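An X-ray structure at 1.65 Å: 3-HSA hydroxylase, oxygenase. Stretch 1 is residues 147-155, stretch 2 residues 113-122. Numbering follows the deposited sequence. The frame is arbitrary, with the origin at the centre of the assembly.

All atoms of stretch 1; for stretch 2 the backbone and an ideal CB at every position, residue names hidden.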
ATOM      1  N   HIS A 147     -36.517  12.210  11.513  1.00  9.30           N
ATOM      2  CA  HIS A 147     -36.581  11.946  12.950  1.00  9.64           C
ATOM      3  C   HIS A 147     -36.348  13.178  13.789  1.00 10.48           C
ATOM      4  O   HIS A 147     -36.120  13.065  14.992  1.00 10.18           O
ATOM      5  CB  HIS A 147     -35.574  10.859  13.315  1.00 10.22           C
ATOM      6  CG  HIS A 147     -35.942   9.528  12.751  1.00  9.48           C
ATOM      7  ND1 HIS A 147     -37.081   8.855  13.142  1.00  9.08           N
ATOM      8  CD2 HIS A 147     -35.345   8.755  11.808  1.00 10.91           C
ATOM      9  CE1 HIS A 147     -37.164   7.715  12.471  1.00  9.99           C
ATOM     10  NE2 HIS A 147     -36.121   7.632  11.659  1.00 10.10           N
ATOM     11  N   ALA A 148     -36.405  14.346  13.155  1.00 10.08           N
ATOM     12  CA  ALA A 148     -36.126  15.606  13.849  1.00  9.60           C
ATOM     13  C   ALA A 148     -37.243  16.585  13.566  1.00  9.77           C
ATOM     14  O   ALA A 148     -37.947  16.445  12.564  1.00  9.13           O
ATOM     15  CB  ALA A 148     -34.773  16.192  13.364  1.00 10.50           C
ATOM     16  N   SER A 149     -37.398  17.580  14.435  1.00  8.67           N
ATOM     17  CA  SER A 149     -38.449  18.594  14.259  1.00  9.84           C
ATOM     18  C   SER A 149     -37.858  19.995  14.102  1.00  8.66           C
ATOM     19  O   SER A 149     -38.599  20.986  14.032  1.00  8.50           O
ATOM     20  CB  SER A 149     -39.488  18.537  15.392  1.00 10.04           C
ATOM     21  OG  SER A 149     -38.865  18.759  16.622  1.00 12.76           O
ATOM     22  N   TRP A 150     -36.527  20.061  14.028  1.00  8.86           N
ATOM     23  CA  TRP A 150     -35.776  21.281  13.712  1.00  8.19           C
ATOM     24  C   TRP A 150     -34.575  20.890  12.877  1.00  8.20           C
ATOM     25  O   TRP A 150     -34.135  19.734  12.914  1.00  8.44           O
ATOM     26  CB  TRP A 150     -35.195  21.913  14.976  1.00  8.90           C
ATOM     27  CG  TRP A 150     -36.233  22.503  15.906  1.00  8.43           C
ATOM     28  CD1 TRP A 150     -37.026  21.804  16.780  1.00  9.69           C
ATOM     29  CD2 TRP A 150     -36.575  23.890  16.072  1.00  9.52           C
ATOM     30  NE1 TRP A 150     -37.838  22.665  17.468  1.00 10.31           N
ATOM     31  CE2 TRP A 150     -37.587  23.951  17.058  1.00  9.30           C
ATOM     32  CE3 TRP A 150     -36.121  25.090  15.484  1.00 10.45           C
ATOM     33  CZ2 TRP A 150     -38.168  25.167  17.477  1.00 10.46           C
ATOM     34  CZ3 TRP A 150     -36.699  26.313  15.903  1.00 10.26           C
ATOM     35  CH2 TRP A 150     -37.714  26.324  16.892  1.00  9.91           C
ATOM     36  N   ALA A 151     -34.023  21.856  12.148  1.00  8.27           N
ATOM     37  CA  ALA A 151     -32.753  21.631  11.439  1.00  8.44           C
ATOM     38  C   ALA A 151     -31.822  22.783  11.692  1.00  9.18           C
ATOM     39  O   ALA A 151     -32.273  23.922  11.862  1.00  9.49           O
ATOM     40  CB  ALA A 151     -32.984  21.473   9.941  1.00  9.35           C
ATOM     41  N   VAL A 152     -30.524  22.487  11.750  1.00  8.97           N
ATOM     42  CA  VAL A 152     -29.515  23.545  11.706  1.00  8.81           C
ATOM     43  C   VAL A 152     -28.797  23.453  10.369  1.00  8.17           C
ATOM     44  O   VAL A 152     -28.306  22.383   9.954  1.00  8.46           O
ATOM     45  CB  VAL A 152     -28.529  23.493  12.893  1.00  8.70           C
ATOM     46  CG1 VAL A 152     -29.224  23.945  14.174  1.00  9.33           C
ATOM     47  CG2 VAL A 152     -27.920  22.093  13.059  1.00 10.20           C
ATOM     48  N   LEU A 153     -28.813  24.579   9.666  1.00  7.60           N
ATOM     49  CA  LEU A 153     -28.479  24.615   8.254  1.00  8.24           C
ATOM     50  C   LEU A 153     -27.364  25.611   8.021  1.00  9.01           C
ATOM     51  O   LEU A 153     -27.501  26.783   8.375  1.00  9.68           O
ATOM     52  CB  LEU A 153     -29.735  24.978   7.440  1.00  8.68           C
ATOM     53  CG  LEU A 153     -30.902  23.979   7.618  1.00 10.37           C
ATOM     54  CD1 LEU A 153     -32.162  24.506   6.949  1.00 12.76           C
ATOM     55  CD2 LEU A 153     -30.525  22.622   7.076  1.00 11.08           C
ATOM     56  N   GLY A 154     -26.248  25.130   7.463  1.00  9.53           N
ATOM     57  CA  GLY A 154     -25.041  25.965   7.315  1.00  9.83           C
ATOM     58  C   GLY A 154     -25.093  26.825   6.060  1.00  9.88           C
ATOM     59  O   GLY A 154     -25.485  26.373   4.980  1.00 10.88           O
ATOM     60  N   GLY A 155     -24.705  28.086   6.184  1.00  9.83           N
ATOM     61  CA  GLY A 155     -24.643  28.913   4.995  1.00  9.93           C
ATOM     62  C   GLY A 155     -24.123  30.294   5.293  1.00 10.74           C
ATOM     63  O   GLY A 155     -23.962  30.659   6.468  1.00  9.77           O
ATOM     64  N   UNK A 113     -36.683  15.983  24.778  1.00 10.07           N
ATOM     65  CA  UNK A 113     -36.303  14.890  23.856  1.00  9.80           C
ATOM     66  C   UNK A 113     -36.374  15.285  22.379  1.00  9.91           C
ATOM     67  O   UNK A 113     -36.134  14.466  21.509  1.00  8.57           O
ATOM     68  CB  UNK A 113     -37.210  13.680  24.091  1.00  9.80           C
ATOM     69  N   UNK A 114     -36.728  16.531  22.086  1.00  9.74           N
ATOM     70  CA  UNK A 114     -36.791  16.961  20.685  1.00  9.60           C
ATOM     71  C   UNK A 114     -35.407  16.815  20.012  1.00  9.68           C
ATOM     72  O   UNK A 114     -34.382  17.076  20.640  1.00  8.76           O
ATOM     73  CB  UNK A 114     -37.277  18.409  20.596  1.00  9.60           C
ATOM     74  N   UNK A 115     -35.409  16.397  18.743  1.00  8.46           N
ATOM     75  CA  UNK A 115     -34.193  16.180  17.955  1.00  9.40           C
ATOM     76  C   UNK A 115     -34.084  17.203  16.822  1.00  9.04           C
ATOM     77  O   UNK A 115     -35.088  17.777  16.357  1.00  8.52           O
ATOM     78  CB  UNK A 115     -34.174  14.760  17.385  1.00  9.40           C
ATOM     79  N   UNK A 116     -32.850  17.387  16.384  1.00  8.93           N
ATOM     80  CA  UNK A 116     -32.505  18.391  15.372  1.00  9.51           C
ATOM     81  C   UNK A 116     -31.680  17.659  14.320  1.00 10.42           C
ATOM     82  O   UNK A 116     -30.829  16.841  14.685  1.00 10.97           O
ATOM     83  CB  UNK A 116     -31.744  19.577  15.968  1.00  9.51           C
ATOM     84  N   UNK A 117     -31.936  17.919  13.033  1.00  9.28           N
ATOM     85  CA  UNK A 117     -31.070  17.356  11.977  1.00  9.49           C
ATOM     86  C   UNK A 117     -30.218  18.483  11.426  1.00  9.46           C
ATOM     87  O   UNK A 117     -30.382  19.638  11.849  1.00  9.28           O
ATOM     88  CB  UNK A 117     -31.886  16.695  10.864  1.00  9.49           C
ATOM     89  N   UNK A 118     -29.293  18.179  10.519  1.00  8.47           N
ATOM     90  CA  UNK A 118     -28.469  19.273   9.994  1.00  8.28           C
ATOM     91  C   UNK A 118     -28.098  19.090   8.555  1.00  8.73           C
ATOM     92  O   UNK A 118     -28.244  18.003   7.993  1.00  8.64           O
ATOM     93  CB  UNK A 118     -27.191  19.420  10.822  1.00  8.28           C
ATOM     94  N   UNK A 119     -27.585  20.166   7.970  1.00  8.31           N
ATOM     95  CA  UNK A 119     -26.833  20.053   6.727  1.00  8.86           C
ATOM     96  C   UNK A 119     -25.897  21.243   6.766  1.00  9.80           C
ATOM     97  O   UNK A 119     -26.338  22.377   6.620  1.00  9.61           O
ATOM     98  CB  UNK A 119     -27.724  20.041   5.483  1.00  8.86           C
ATOM     99  N   UNK A 120     -24.618  20.991   7.041  1.00 10.98           N
ATOM    100  CA  UNK A 120     -23.705  22.125   7.311  1.00 11.69           C
ATOM    101  C   UNK A 120     -23.012  22.695   6.087  1.00 12.66           C
ATOM    102  O   UNK A 120     -22.491  23.829   6.135  1.00 12.86           O
ATOM    103  CB  UNK A 120     -22.631  21.688   8.310  1.00 11.69           C
ATOM    104  N   UNK A 121     -23.015  21.942   4.982  1.00 12.40           N
ATOM    105  CA  UNK A 121     -22.441  22.437   3.730  1.00 13.52           C
ATOM    106  C   UNK A 121     -23.283  23.605   3.216  1.00 14.23           C
ATOM    107  O   UNK A 121     -24.503  23.618   3.401  1.00 13.95           O
ATOM    108  CB  UNK A 121     -22.365  21.323   2.684  1.00 13.52           C
ATOM    109  N   UNK A 122     -22.648  24.598   2.570  1.00 15.66           N
ATOM    110  CA  UNK A 122     -23.451  25.742   2.158  1.00 16.45           C
ATOM    111  C   UNK A 122     -24.312  25.417   0.947  1.00 17.16           C
ATOM    112  O   UNK A 122     -23.814  25.384  -0.184  1.00 18.05           O
ATOM    113  CB  UNK A 122     -22.548  26.938   1.850  1.00 16.45           C
TER

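Position 113 has nothing of stretch 1 within 5.5 Å of its ideal CB, so the visible atoms set no preference. It is Asp-113, which makes no contact here.

At 114 the CB points sideways, 4.3 Å from Ser-149 OG and 5.1 Å from Trp-150 CD1. A medium aliphatic or a small polar group would suit. Val-114 (chi1 t) packs its CG1 3.7 Å from Trp-150 CD1 and 3.2 Å from Ser-149 OG.

The CB of 115 also points sideways, 3.5 Å from His-147 O, a hydrogen-bond acceptor. A long donor, Lys or Arg, or a shorter amide is plausible. Arg-115 folds back (chi3 -79°) so that NE donates to His-147 O at 2.9 Å. A water bridges its NH2 to His-147 ND1 (3.0 and 2.8 Å). Its backbone O accepts from Ser-149 N at 3.0 Å.

From 116 to 119 the backbone runs parallel to stretch 1, and side chains alternate between faces. The CB of 116 shares a face with Trp-150 and Val-152, favouring an aliphatic residue. Ile-116 places CG1 4.0 Å from Trp-150 CB and CG2 4.0 Å from Val-152 CG1.

Position 117 turns to the face of Ala-151, with its CB 3.9 Å from Ala-148 CB; Ala, Ser, Thr or Val could fit. Ser-117 (chi1 p) finds its OG partner elsewhere in the structure. Its backbone N donates to Trp-150 O and its O accepts from Val-152 N, both at 2.9 Å.

At 118 the ideal CB is a tight 3.3 Å from Val-152 O, as any CB would be, and 3.6 Å from Val-152 CG2; a small residue is the safer guess. It is Ser-118.

The CB of 119 lies 4.1 Å from Leu-153 CD2, where small polar or aliphatic groups are equally credible. Ser-119 N donates to Val-152 O at 3.1 Å, and its O accepts from Gly-154 N at 2.9 Å (175°).

At 120 the CB points away, 5.0 Å from Gly-154 CA, so only a long side chain could return to stretch 1. Tyr-120 does so: CE1 is 3.8 Å from Val-152 CG2. Its backbone O leaves no room for a side chain at Gly-154, where an ideal CB would sit 2.1 Å from Tyr-120 O.

Position 121 points away and is undetermined; it is Ala-121. At 122 the CB points sideways, 4.3 Å from Gly-155 CA, and phi of -75° admits most residues, proline included. Pro-122 CA makes a CA-H...O contact with Gly-154 O at 3.5 Å.

Stretch 2 (113-122) DVRISSSYAP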
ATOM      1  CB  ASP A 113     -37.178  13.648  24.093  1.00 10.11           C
ATOM      2  CG  ASP A 113     -36.912  13.002  25.430  1.00 11.84           C
ATOM      3  OD1 ASP A 113     -35.756  12.599  25.690  1.00 12.78           O
ATOM      4  OD2 ASP A 113     -37.865  12.914  26.229  1.00 14.97           O
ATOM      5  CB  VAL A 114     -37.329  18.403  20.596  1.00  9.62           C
ATOM      6  CG1 VAL A 114     -37.057  19.025  19.221  1.00 10.11           C
ATOM      7  CG2 VAL A 114     -38.834  18.405  20.929  1.00 10.35           C
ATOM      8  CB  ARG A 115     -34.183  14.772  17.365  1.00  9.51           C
ATOM      9  CG  ARG A 115     -33.947  13.684  18.407  1.00 10.81           C
ATOM     10  CD  ARG A 115     -33.919  12.314  17.752  1.00 10.64           C
ATOM     11  NE  ARG A 115     -35.245  11.777  17.453  1.00 10.22           N
ATOM     12  CZ  ARG A 115     -36.002  11.118  18.340  1.00 12.96           C
ATOM     13  NH1 ARG A 115     -35.593  10.958  19.611  1.00 10.92           N
ATOM     14  NH2 ARG A 115     -37.192  10.650  17.970  1.00 12.20           N
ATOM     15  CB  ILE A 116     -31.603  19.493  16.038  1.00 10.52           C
ATOM     16  CG1 ILE A 116     -32.344  20.203  17.178  1.00  9.66           C
ATOM     17  CG2 ILE A 116     -31.138  20.548  15.043  1.00  9.63           C
ATOM     18  CD1 ILE A 116     -31.904  19.724  18.543  1.00 13.98           C
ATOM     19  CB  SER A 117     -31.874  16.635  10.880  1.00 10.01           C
ATOM     20  OG  SER A 117     -32.574  17.540  10.040  1.00 10.72           O
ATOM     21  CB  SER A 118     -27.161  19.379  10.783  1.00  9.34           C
ATOM     22  OG  SER A 118     -26.363  18.223  10.516  1.00  9.85           O
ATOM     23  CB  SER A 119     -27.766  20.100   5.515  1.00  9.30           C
ATOM     24  OG  SER A 119     -27.031  20.024   4.293  1.00 11.17           O
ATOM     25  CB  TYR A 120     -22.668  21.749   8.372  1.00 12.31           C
ATOM     26  CG  TYR A 120     -23.218  21.537   9.764  1.00 12.31           C
ATOM     27  CD1 TYR A 120     -23.830  22.581  10.473  1.00 10.83           C
ATOM     28  CD2 TYR A 120     -23.101  20.291  10.391  1.00 12.90           C
ATOM     29  CE1 TYR A 120     -24.318  22.362  11.785  1.00 11.01           C
ATOM     30  CE2 TYR A 120     -23.572  20.066  11.680  1.00 12.21           C
ATOM     31  CZ  TYR A 120     -24.191  21.113  12.376  1.00 13.32           C
ATOM     32  OH  TYR A 120     -24.653  20.923  13.668  1.00 12.37           O
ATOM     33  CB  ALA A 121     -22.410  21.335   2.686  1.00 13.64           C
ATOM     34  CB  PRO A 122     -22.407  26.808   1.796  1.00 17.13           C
ATOM     35  CG  PRO A 122     -21.167  26.037   1.437  1.00 17.30           C
ATOM     36  CD  PRO A 122     -21.218  24.743   2.220  1.00 16.15           C
TER
HETATM   37  O   HOH W   1     -38.101  15.795  17.432  1.00 13.77           O
HETATM   38  O   HOH W   2     -38.430   9.694  15.411  1.00 15.79           O
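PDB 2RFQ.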